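Local coordinates for tumor necrosis factor-inducible gene 6 protein (Homo sapiens, PDB 2PF5) that binds hyaluronan and other matrix components through this Link module and, as the whole protein, transfers heavy chains from inter-alpha-inhibitor to hyaluronan, at residues A[2-7]-A[44-49]; A[10-15]-A[86-91]; A[21-26]-A[90-95]; A[55-60]-A[79-84]. One frame throughout, in Å; residues are numbered along the deposited sequence.

Interaction 1: residues A[2-7]-A[44-49]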
# COMPACT_ATOMS: atom_id res chain seq x y z
N VAL A 2 -8.99 -3.39 3.52
CA VAL A 2 -7.69 -3.04 2.96
C VAL A 2 -6.78 -4.27 3.02
O VAL A 2 -6.85 -5.06 3.98
CB VAL A 2 -7.08 -1.87 3.77
CG1 VAL A 2 -5.61 -1.55 3.29
CG2 VAL A 2 -7.99 -0.63 3.66
N TYR A 3 -5.93 -4.46 2.02
CA TYR A 3 -5.00 -5.58 2.05
C TYR A 3 -3.72 -5.28 1.29
O TYR A 3 -3.68 -4.35 0.50
CB TYR A 3 -5.67 -6.87 1.53
CG TYR A 3 -6.11 -6.82 0.08
CD1 TYR A 3 -5.24 -7.19 -0.95
CD2 TYR A 3 -7.41 -6.42 -0.26
CE1 TYR A 3 -5.65 -7.15 -2.28
CE2 TYR A 3 -7.84 -6.39 -1.58
CZ TYR A 3 -6.95 -6.77 -2.58
OH TYR A 3 -7.35 -6.76 -3.91
N HIS A 4 -2.71 -6.11 1.53
CA HIS A 4 -1.37 -5.92 0.95
C HIS A 4 -1.20 -6.89 -0.22
O HIS A 4 -1.59 -8.07 -0.12
CB HIS A 4 -0.33 -6.17 2.02
CG HIS A 4 1.07 -6.35 1.51
ND1 HIS A 4 1.68 -7.58 1.45
CD2 HIS A 4 2.00 -5.45 1.11
CE1 HIS A 4 2.91 -7.44 0.99
NE2 HIS A 4 3.14 -6.16 0.79
N ARG A 5 -0.58 -6.42 -1.30
CA ARG A 5 -0.30 -7.30 -2.44
C ARG A 5 1.13 -7.06 -2.96
O ARG A 5 1.59 -5.91 -3.04
CB ARG A 5 -1.33 -7.09 -3.57
CG ARG A 5 -2.73 -7.70 -3.37
CD ARG A 5 -2.82 -9.22 -3.72
NE ARG A 5 -4.15 -9.80 -3.47
CZ ARG A 5 -4.64 -10.20 -2.29
NH1 ARG A 5 -3.94 -10.09 -1.15
NH2 ARG A 5 -5.86 -10.70 -2.25
N GLU A 6 1.81 -8.15 -3.29
CA GLU A 6 3.11 -8.12 -3.99
C GLU A 6 2.89 -8.43 -5.46
O GLU A 6 1.93 -9.15 -5.82
CB GLU A 6 3.98 -9.26 -3.49
CG GLU A 6 4.52 -9.13 -2.11
CD GLU A 6 5.51 -10.22 -1.82
OE1 GLU A 6 5.54 -11.24 -2.53
OE2 GLU A 6 6.26 -10.06 -0.87
N ALA A 7 3.80 -7.95 -6.33
CA ALA A 7 3.94 -8.56 -7.66
C ALA A 7 4.13 -10.08 -7.59
O ALA A 7 4.72 -10.61 -6.64
CB ALA A 7 5.11 -7.96 -8.44
N PHE A 44 -4.54 -4.11 11.36
CA PHE A 44 -3.84 -4.39 10.10
C PHE A 44 -2.39 -3.94 10.21
O PHE A 44 -2.11 -2.75 10.35
CB PHE A 44 -4.51 -3.64 8.95
CG PHE A 44 -3.94 -3.98 7.58
CD1 PHE A 44 -3.94 -5.29 7.10
CD2 PHE A 44 -3.48 -2.96 6.76
CE1 PHE A 44 -3.42 -5.56 5.80
CE2 PHE A 44 -2.99 -3.22 5.47
CZ PHE A 44 -2.95 -4.51 5.00
N HIS A 45 -1.47 -4.90 10.14
CA HIS A 45 -0.02 -4.71 10.34
C HIS A 45 0.69 -5.44 9.20
O HIS A 45 0.49 -6.65 9.04
CB HIS A 45 0.35 -5.33 11.71
CG HIS A 45 1.80 -5.22 12.09
ND1 HIS A 45 2.25 -4.40 13.09
CD2 HIS A 45 2.90 -5.87 11.62
CE1 HIS A 45 3.56 -4.52 13.22
NE2 HIS A 45 3.97 -5.40 12.33
N VAL A 46 1.52 -4.73 8.42
CA VAL A 46 2.36 -5.38 7.40
C VAL A 46 3.69 -4.62 7.35
O VAL A 46 3.69 -3.41 7.19
CB VAL A 46 1.73 -5.34 5.97
CG1 VAL A 46 2.59 -6.13 5.01
CG2 VAL A 46 0.29 -5.88 5.95
N CYS A 47 4.80 -5.33 7.51
CA CYS A 47 6.10 -4.65 7.45
C CYS A 47 6.63 -4.66 6.01
O CYS A 47 7.60 -5.34 5.69
CB CYS A 47 7.10 -5.24 8.45
SG CYS A 47 8.54 -4.13 8.67
N ALA A 48 5.95 -3.91 5.14
CA ALA A 48 6.31 -3.84 3.72
C ALA A 48 5.75 -2.57 3.12
O ALA A 48 4.52 -2.36 3.08
CB ALA A 48 5.78 -5.08 2.95
N ALA A 49 6.65 -1.71 2.63
CA ALA A 49 6.24 -0.45 2.04
C ALA A 49 5.45 -0.75 0.77
O ALA A 49 5.86 -1.61 -0.04
CB ALA A 49 7.48 0.41 1.73
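Strand 2-5 of the Link module meets the loop that leads from helix 33-41 to strand 50-51, with H4 set against V46 and A48, and F44 against V2 and the backbone of Y3. No hydrogen bond joins the two segments, so the fit of side chains carries the contact. V46 CG1 stands over the middle of the H4 imidazole, 3.9 Å from the ring centroid and 13° off the ring normal, a CH-pi contact. This branch is anti to the backbone N of V46 (chi1 -175°), while the other branch, CG2, lies 4.0 Å from H4 CB. A branched valine can therefore touch both the ring and its stem. Farther out, H4 NE2 comes within 3.6 Å of A48 CB, where a small methyl is enough to meet this nitrogen. The same nitrogen is hydrogen-bonded to D89 OD2 on strand 89-93, and that carboxylate would probably help to stabilise a protonated imidazole.

F44 approaches the strand with the tip of its ring: CZ is 3.7 Å from Y3 CA and 3.8 Å from H4 N, which lies near the ring plane at its edge. V2 O stands over one face, toward the rim. V2 CG1 meets F44 CE2 at 3.8 Å, the two side chains crossing at about a right angle. L36 and A39 of helix 33-41 also touch both V2 and F44, joining strand, loop and helix in the alpha/beta fold of the Link module, which is akin to that of the C-type lectins.

Interaction 2: residues A[10-15]-A[86-91]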
# COMPACT_ATOMS: atom_id res chain seq x y z
N GLY A 10 7.66 -11.08 -6.82
CA GLY A 10 8.11 -10.98 -5.43
C GLY A 10 8.01 -9.58 -4.84
O GLY A 10 7.33 -8.72 -5.39
N LYS A 11 8.72 -9.37 -3.73
CA LYS A 11 8.64 -8.17 -2.92
C LYS A 11 9.27 -6.96 -3.64
O LYS A 11 10.33 -7.10 -4.26
CB LYS A 11 9.37 -8.42 -1.58
CG LYS A 11 9.28 -7.23 -0.61
CD LYS A 11 9.98 -7.54 0.72
CE LYS A 11 9.59 -6.51 1.78
NZ LYS A 11 10.15 -6.91 3.11
N TYR A 12 8.59 -5.82 -3.55
CA TYR A 12 9.02 -4.52 -4.09
C TYR A 12 9.33 -4.59 -5.59
O TYR A 12 10.47 -4.36 -6.03
CB TYR A 12 10.22 -3.94 -3.29
CG TYR A 12 9.95 -3.62 -1.81
CD1 TYR A 12 8.65 -3.54 -1.29
CD2 TYR A 12 11.01 -3.37 -0.96
CE1 TYR A 12 8.44 -3.25 0.07
CE2 TYR A 12 10.82 -3.08 0.38
CZ TYR A 12 9.54 -3.00 0.89
OH TYR A 12 9.40 -2.70 2.23
N LYS A 13 8.32 -4.95 -6.37
CA LYS A 13 8.48 -5.09 -7.80
C LYS A 13 7.34 -4.41 -8.59
O LYS A 13 7.22 -4.61 -9.80
CB LYS A 13 8.64 -6.59 -8.14
CG LYS A 13 10.11 -7.02 -8.12
CD LYS A 13 10.28 -8.44 -7.68
CE LYS A 13 11.76 -8.81 -7.56
NZ LYS A 13 12.52 -8.75 -8.85
N LEU A 14 6.53 -3.59 -7.92
CA LEU A 14 5.46 -2.86 -8.61
C LEU A 14 5.75 -1.37 -8.70
O LEU A 14 6.03 -0.72 -7.70
CB LEU A 14 4.08 -3.03 -7.93
CG LEU A 14 3.56 -4.48 -7.82
CD1 LEU A 14 2.45 -4.50 -6.75
CD2 LEU A 14 3.04 -4.96 -9.13
N THR A 15 5.67 -0.81 -9.92
CA THR A 15 5.68 0.64 -10.09
C THR A 15 4.32 1.15 -9.61
O THR A 15 3.40 0.34 -9.37
CB THR A 15 5.87 1.06 -11.56
OG1 THR A 15 4.74 0.58 -12.31
CG2 THR A 15 7.19 0.48 -12.15
N GLU A 86 9.60 3.91 -9.11
CA GLU A 86 10.13 3.17 -7.97
C GLU A 86 9.31 1.89 -7.83
O GLU A 86 8.10 1.88 -8.17
CB GLU A 86 10.05 3.99 -6.68
CG GLU A 86 11.10 5.13 -6.61
CD GLU A 86 10.97 5.93 -5.32
OE1 GLU A 86 10.09 5.59 -4.48
OE2 GLU A 86 11.73 6.92 -5.15
N ARG A 87 9.92 0.82 -7.31
CA ARG A 87 9.21 -0.48 -7.18
C ARG A 87 8.97 -0.83 -5.70
O ARG A 87 9.89 -0.94 -4.90
CB ARG A 87 9.96 -1.60 -7.91
CG ARG A 87 10.09 -1.35 -9.42
CD ARG A 87 11.08 -2.31 -10.01
NE ARG A 87 10.34 -3.44 -10.56
CZ ARG A 87 10.87 -4.59 -10.95
NH1 ARG A 87 10.06 -5.52 -11.45
NH2 ARG A 87 12.17 -4.84 -10.83
N TRP A 88 7.69 -0.99 -5.35
CA TRP A 88 7.28 -1.23 -3.98
C TRP A 88 6.18 -2.29 -4.04
O TRP A 88 5.93 -2.88 -5.08
CB TRP A 88 6.73 0.06 -3.36
CG TRP A 88 7.78 1.21 -3.20
CD1 TRP A 88 7.84 2.37 -3.93
CD2 TRP A 88 8.86 1.25 -2.27
NE1 TRP A 88 8.89 3.17 -3.47
CE2 TRP A 88 9.54 2.50 -2.46
CE3 TRP A 88 9.33 0.38 -1.27
CZ2 TRP A 88 10.64 2.89 -1.69
CZ3 TRP A 88 10.44 0.75 -0.51
CH2 TRP A 88 11.08 2.01 -0.72
N ASP A 89 5.48 -2.51 -2.93
CA ASP A 89 4.31 -3.36 -2.99
C ASP A 89 3.08 -2.48 -3.24
O ASP A 89 3.20 -1.33 -3.71
CB ASP A 89 4.22 -4.20 -1.70
CG ASP A 89 5.29 -5.28 -1.63
OD1 ASP A 89 5.89 -5.67 -2.67
OD2 ASP A 89 5.54 -5.76 -0.50
N ALA A 90 1.88 -2.98 -2.92
CA ALA A 90 0.65 -2.24 -3.12
C ALA A 90 -0.27 -2.44 -1.91
O ALA A 90 -0.33 -3.53 -1.36
CB ALA A 90 -0.06 -2.71 -4.38
N TYR A 91 -0.97 -1.38 -1.52
CA TYR A 91 -2.08 -1.46 -0.55
C TYR A 91 -3.36 -1.18 -1.30
O TYR A 91 -3.55 -0.09 -1.85
CB TYR A 91 -1.87 -0.49 0.65
CG TYR A 91 -0.84 -1.07 1.56
CD1 TYR A 91 0.48 -0.62 1.50
CD2 TYR A 91 -1.16 -2.16 2.41
CE1 TYR A 91 1.47 -1.19 2.31
CE2 TYR A 91 -0.17 -2.75 3.21
CZ TYR A 91 1.14 -2.24 3.15
OH TYR A 91 2.14 -2.80 3.91
O HOH W 1 5.90 -6.37 -5.14
O HOH W 2 8.07 -3.09 -12.56
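L14 and W88 form an antiparallel hydrogen-bonded pair in the Link module, a single bridge with W88 N to L14 O at 2.9 Å and L14 N to W88 O at 3.0 Å. Beside it, D89 OD1 accepts a hydrogen bond from Y12 N at 2.8 Å with an N-H...O angle of 163°, the donor standing above the carboxylate plane. An aspartate suits this loop because one carboxylate oxygen can take the Y12 N-H directly and reach K13 N through a water that also meets G10 O. R87 adds two weak bonds, from NE and NH1 to K13 O. Its guanidinium lies against K13 CG, which sits over one face, although the like charges K13 NZ and R87 NH2 are 4.4 Å apart.

Next comes an edge-to-face aromatic pair. The six-membered ring of W88 turns its edge to the Y12 face, with centroids 5.0 Å apart and planes at 73°, and W88 CE3 is over the centre of the tyrosine ring. K11 CE covers the opposite face toward the rim, while Y12 OH is hydrogen-bonded to A49 N. The indole is fixed at its other end by a hydrogen bond from W88 NE1 to E86 OE1 at 2.9 Å, an oxygen that also pairs with R81. Past the bridge the contact turns aliphatic: L14 CD1 lies 3.9 Å from A90 CB.

Interaction 3: residues A[21-26]-A[90-95]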
# COMPACT_ATOMS: atom_id res chain seq x y z
N ALA A 21 -2.95 -0.78 -11.27
CA ALA A 21 -3.52 -1.82 -12.12
C ALA A 21 -3.83 -3.14 -11.39
O ALA A 21 -4.88 -3.77 -11.63
CB ALA A 21 -2.58 -2.05 -13.38
N VAL A 22 -2.95 -3.55 -10.48
CA VAL A 22 -3.16 -4.78 -9.70
C VAL A 22 -4.41 -4.64 -8.78
O VAL A 22 -5.27 -5.53 -8.75
CB VAL A 22 -1.93 -5.13 -8.83
CG1 VAL A 22 -2.28 -6.26 -7.82
CG2 VAL A 22 -0.78 -5.58 -9.74
N CYS A 23 -4.52 -3.52 -8.09
CA CYS A 23 -5.72 -3.32 -7.23
C CYS A 23 -7.01 -3.29 -8.07
O CYS A 23 -8.03 -3.91 -7.71
CB CYS A 23 -5.56 -2.06 -6.34
SG CYS A 23 -4.23 -2.15 -5.14
N GLU A 24 -6.95 -2.64 -9.24
CA GLU A 24 -8.08 -2.60 -10.17
C GLU A 24 -8.44 -3.99 -10.70
O GLU A 24 -9.61 -4.37 -10.79
CB GLU A 24 -7.79 -1.65 -11.34
CG GLU A 24 -7.70 -0.18 -10.95
CD GLU A 24 -7.26 0.72 -12.10
OE1 GLU A 24 -6.81 0.18 -13.16
OE2 GLU A 24 -7.36 1.96 -11.95
N PHE A 25 -7.40 -4.74 -11.04
CA PHE A 25 -7.58 -6.07 -11.59
C PHE A 25 -8.35 -6.95 -10.61
O PHE A 25 -9.15 -7.81 -11.02
CB PHE A 25 -6.21 -6.69 -11.89
CG PHE A 25 -6.27 -8.09 -12.42
CD1 PHE A 25 -6.92 -8.39 -13.61
CD2 PHE A 25 -5.60 -9.11 -11.76
CE1 PHE A 25 -6.96 -9.70 -14.12
CE2 PHE A 25 -5.62 -10.42 -12.26
CZ PHE A 25 -6.30 -10.72 -13.42
N GLU A 26 -8.11 -6.73 -9.32
CA GLU A 26 -8.71 -7.58 -8.29
C GLU A 26 -10.05 -7.03 -7.83
O GLU A 26 -10.66 -7.57 -6.90
CB GLU A 26 -7.75 -7.77 -7.10
CG GLU A 26 -6.57 -8.70 -7.51
CD GLU A 26 -5.65 -9.12 -6.35
OE1 GLU A 26 -5.84 -8.67 -5.20
OE2 GLU A 26 -4.74 -9.96 -6.61
N ALA A 90 1.88 -2.98 -2.92
CA ALA A 90 0.65 -2.24 -3.12
C ALA A 90 -0.27 -2.44 -1.91
O ALA A 90 -0.33 -3.53 -1.36
CB ALA A 90 -0.06 -2.71 -4.38
N TYR A 91 -0.97 -1.38 -1.52
CA TYR A 91 -2.08 -1.46 -0.55
C TYR A 91 -3.36 -1.18 -1.30
O TYR A 91 -3.55 -0.09 -1.85
CB TYR A 91 -1.87 -0.49 0.65
CG TYR A 91 -0.84 -1.07 1.56
CD1 TYR A 91 0.48 -0.62 1.50
CD2 TYR A 91 -1.16 -2.16 2.41
CE1 TYR A 91 1.47 -1.19 2.31
CE2 TYR A 91 -0.17 -2.75 3.21
CZ TYR A 91 1.14 -2.24 3.15
OH TYR A 91 2.14 -2.80 3.91
N CYS A 92 -4.22 -2.20 -1.36
CA CYS A 92 -5.48 -2.14 -2.07
C CYS A 92 -6.67 -1.95 -1.12
O CYS A 92 -6.68 -2.44 0.02
CB CYS A 92 -5.73 -3.43 -2.83
SG CYS A 92 -4.51 -3.88 -4.09
N TYR A 93 -7.70 -1.30 -1.64
CA TYR A 93 -9.01 -1.21 -0.98
C TYR A 93 -10.10 -1.85 -1.86
O TYR A 93 -10.31 -1.44 -3.01
CB TYR A 93 -9.36 0.24 -0.66
CG TYR A 93 -10.72 0.34 0.01
CD1 TYR A 93 -10.95 -0.29 1.24
CD2 TYR A 93 -11.76 1.04 -0.58
CE1 TYR A 93 -12.21 -0.23 1.86
CE2 TYR A 93 -13.06 1.12 0.06
CZ TYR A 93 -13.23 0.49 1.29
OH TYR A 93 -14.45 0.52 1.93
N ASN A 94 -10.76 -2.88 -1.32
CA ASN A 94 -11.89 -3.52 -2.01
C ASN A 94 -12.94 -3.83 -0.94
O ASN A 94 -12.84 -4.86 -0.30
CB ASN A 94 -11.43 -4.82 -2.66
CG ASN A 94 -12.42 -5.36 -3.67
OD1 ASN A 94 -13.64 -5.31 -3.47
ND2 ASN A 94 -11.90 -5.93 -4.74
N PRO A 95 -13.95 -2.96 -0.76
CA PRO A 95 -14.95 -3.17 0.33
C PRO A 95 -15.95 -4.31 0.10
O PRO A 95 -16.12 -4.77 -1.03
CB PRO A 95 -15.69 -1.84 0.38
CG PRO A 95 -15.67 -1.37 -1.05
CD PRO A 95 -14.26 -1.74 -1.54
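C23, in the last turn of helix 16-25, is joined covalently to C92 of strand 89-93, a disulfide that pins helix to sheet in the Link module. Helix 21-25 and strand 90-93 run in roughly the same direction, at 33°, with axes 8.3 Å apart at their closest.

Along the helix, V22 comes first. It points toward the strand, but its side chain packs on L14 of the preceding loop. C23 follows, with its CA 5.3 Å from C92 CA. Both sulfurs are anti to their own carbonyl carbons and beside their backbone nitrogens, and they meet at a C23 SG to C92 SG bond of 2.0 Å. The torsion about that bond is -83°, close to the 90° magnitude that a disulfide prefers. Both cysteines are buried, where the bridge serves as apolar filling as well as a covalent tie. C23 SG also rests 4.3 Å from A90 CB, and a residue as small as alanine suits a place so close to the disulfide, while Y91 O lies 3.9 Å from the same sulfur.

E26 lies just past the helix, its N still hydrogen-bonded to V22 O at 3.1 Å. A glutamate is long enough to reach strand 2-5, where its OE1 forms a salt bridge with R5 NE and a hydrogen bond with Y3 OH. On N94, a CG anti to the backbone N (chi1 -165°) carries the side-chain amide to the carbonyl of E26. There N94 ND2 comes 3.0 Å from E26 O, but at an angle too poor for a hydrogen bond.

Interaction 4: residues A[55-60]-A[79-84]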
# COMPACT_ATOMS: atom_id res chain seq x y z
N GLY A 55 -0.12 8.25 -5.05
CA GLY A 55 1.29 7.93 -5.13
C GLY A 55 2.10 8.03 -3.85
O GLY A 55 3.30 8.10 -3.89
N ARG A 56 1.43 8.02 -2.71
CA ARG A 56 2.10 7.82 -1.44
C ARG A 56 2.63 6.39 -1.29
O ARG A 56 2.06 5.47 -1.82
CB ARG A 56 1.15 8.14 -0.29
CG ARG A 56 1.85 8.40 1.02
CD ARG A 56 0.96 8.97 2.10
NE ARG A 56 0.45 10.28 1.76
CZ ARG A 56 1.17 11.38 1.79
NH1 ARG A 56 2.42 11.32 2.19
NH2 ARG A 56 0.63 12.52 1.44
N VAL A 57 3.71 6.22 -0.53
CA VAL A 57 4.19 4.90 -0.19
C VAL A 57 4.27 4.87 1.32
O VAL A 57 4.69 5.82 1.95
CB VAL A 57 5.56 4.63 -0.83
CG1 VAL A 57 6.20 3.33 -0.26
CG2 VAL A 57 5.41 4.50 -2.36
N GLY A 58 3.89 3.76 1.93
CA GLY A 58 4.07 3.65 3.37
C GLY A 58 3.67 2.27 3.82
O GLY A 58 3.46 1.37 3.01
N TYR A 59 3.59 2.08 5.14
CA TYR A 59 3.17 0.76 5.64
C TYR A 59 2.67 0.86 7.06
O TYR A 59 3.16 1.69 7.81
CB TYR A 59 4.29 -0.28 5.55
CG TYR A 59 5.57 0.02 6.29
CD1 TYR A 59 5.80 -0.50 7.58
CD2 TYR A 59 6.60 0.75 5.69
CE1 TYR A 59 7.00 -0.26 8.26
CE2 TYR A 59 7.82 1.00 6.38
CZ TYR A 59 8.00 0.49 7.65
OH TYR A 59 9.18 0.72 8.32
N PRO A 60 1.68 0.01 7.41
CA PRO A 60 1.07 0.12 8.74
C PRO A 60 1.76 -0.69 9.84
O PRO A 60 1.98 -1.91 9.67
CB PRO A 60 -0.37 -0.39 8.50
CG PRO A 60 -0.26 -1.39 7.39
CD PRO A 60 0.99 -1.00 6.56
N GLY A 79 6.12 9.13 2.00
CA GLY A 79 5.71 10.29 1.23
C GLY A 79 5.16 10.02 -0.17
O GLY A 79 5.24 8.92 -0.68
N ILE A 80 4.61 11.06 -0.80
CA ILE A 80 4.25 10.91 -2.22
C ILE A 80 5.56 11.04 -3.00
O ILE A 80 6.24 12.08 -2.91
CB ILE A 80 3.25 11.98 -2.64
CG1 ILE A 80 1.90 11.75 -1.92
CG2 ILE A 80 3.08 11.97 -4.21
CD1 ILE A 80 1.02 12.98 -2.01
N ARG A 81 5.88 9.96 -3.72
CA ARG A 81 7.17 9.75 -4.38
C ARG A 81 7.22 10.51 -5.69
O ARG A 81 6.31 10.40 -6.52
CB ARG A 81 7.39 8.26 -4.65
CG ARG A 81 7.13 7.32 -3.38
CD ARG A 81 8.04 7.66 -2.21
NE ARG A 81 9.45 7.58 -2.57
CZ ARG A 81 10.45 8.21 -1.95
NH1 ARG A 81 11.68 8.05 -2.43
NH2 ARG A 81 10.26 9.02 -0.90
N LEU A 82 8.29 11.27 -5.88
CA LEU A 82 8.50 11.94 -7.15
C LEU A 82 8.62 10.92 -8.29
O LEU A 82 8.01 11.08 -9.36
CB LEU A 82 9.73 12.84 -7.07
CG LEU A 82 9.81 13.58 -8.41
CD1 LEU A 82 9.19 14.94 -8.34
CD2 LEU A 82 11.22 13.62 -8.83
N ASN A 83 9.40 9.86 -8.07
CA ASN A 83 9.68 8.89 -9.10
C ASN A 83 8.66 7.76 -9.02
O ASN A 83 8.75 6.92 -8.12
CB ASN A 83 11.10 8.34 -8.93
CG ASN A 83 11.48 7.31 -9.97
OD1 ASN A 83 10.70 6.96 -10.86
ND2 ASN A 83 12.67 6.77 -9.82
N ARG A 84 7.67 7.79 -9.92
CA ARG A 84 6.61 6.74 -9.94
C ARG A 84 7.05 5.42 -10.54
O ARG A 84 6.26 4.47 -10.60
CB ARG A 84 5.31 7.25 -10.59
CG ARG A 84 4.73 8.51 -9.90
CD ARG A 84 4.35 8.35 -8.46
NE ARG A 84 3.94 9.65 -7.89
CZ ARG A 84 2.78 10.27 -8.12
NH1 ARG A 84 1.84 9.71 -8.90
NH2 ARG A 84 2.56 11.46 -7.58
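R56 and I80 face each other as an antiparallel non-hydrogen-bonded pair, and the arginine side chain runs across the isoleucine. R56 CB lies 4.0 Å from I80 CG1, and R56 CG passes 3.8 Å from G79 O. A bend at chi3 (-63°) turns NE, and the guanidinium beyond it lies against the isoleucine, with I80 CG1 over one face, toward the rim. At the tip, R56 NH2 meets I80 CD1 at 3.5 Å, while NH1 lies 3.6 Å from G79 CA and forms a salt bridge with D77 OD1. An arginine suits this place because its flat end can rest on an aliphatic neighbour and still pair with a carboxylate.

Two backbone hydrogen bonds flank the pair, V57 N to G79 O at 3.1 Å and R81 N to G55 O at 3.2 Å, the latter nearly straight at 165°. G55 has positive phi, which glycine accepts readily, and with no side chain its CA lies directly over the R84 guanidinium, 4.1 Å from R84 CZ. R84 NE is itself hydrogen-bonded to R81 O.

V57 CG2 packs on R81 CG at 3.5 Å, while R81 NE pairs with E86. Strand 56-61 pairs antiparallel with both 74-80 and 50-51: R56 touches Y33 of helix 33-41, whereas V57 packs on W51 of strand 50-51 and on W88.

How the interactions relate
From the N terminus, strand 2-5 comes first, and interaction 1 closes a loop holding helices 16-25 and 33-41 when the chain reaches 44-49. Segments 10-15 and 21-26 lie within that loop but find their partners near the C terminus, so interactions 2 and 3 each cross interaction 1. Both end on strand 89-93, sharing A90 and Y91. Interaction 4 begins only after interaction 1 has closed; it joins strands 56-61 and 74-80 and lies wholly within the long loops of interactions 2 and 3. Strand 89-93 gathers the set: Y91 OH is hydrogen-bonded to A48 O of interaction 1, and Y91 also packs against residues 58-60 of interaction 4.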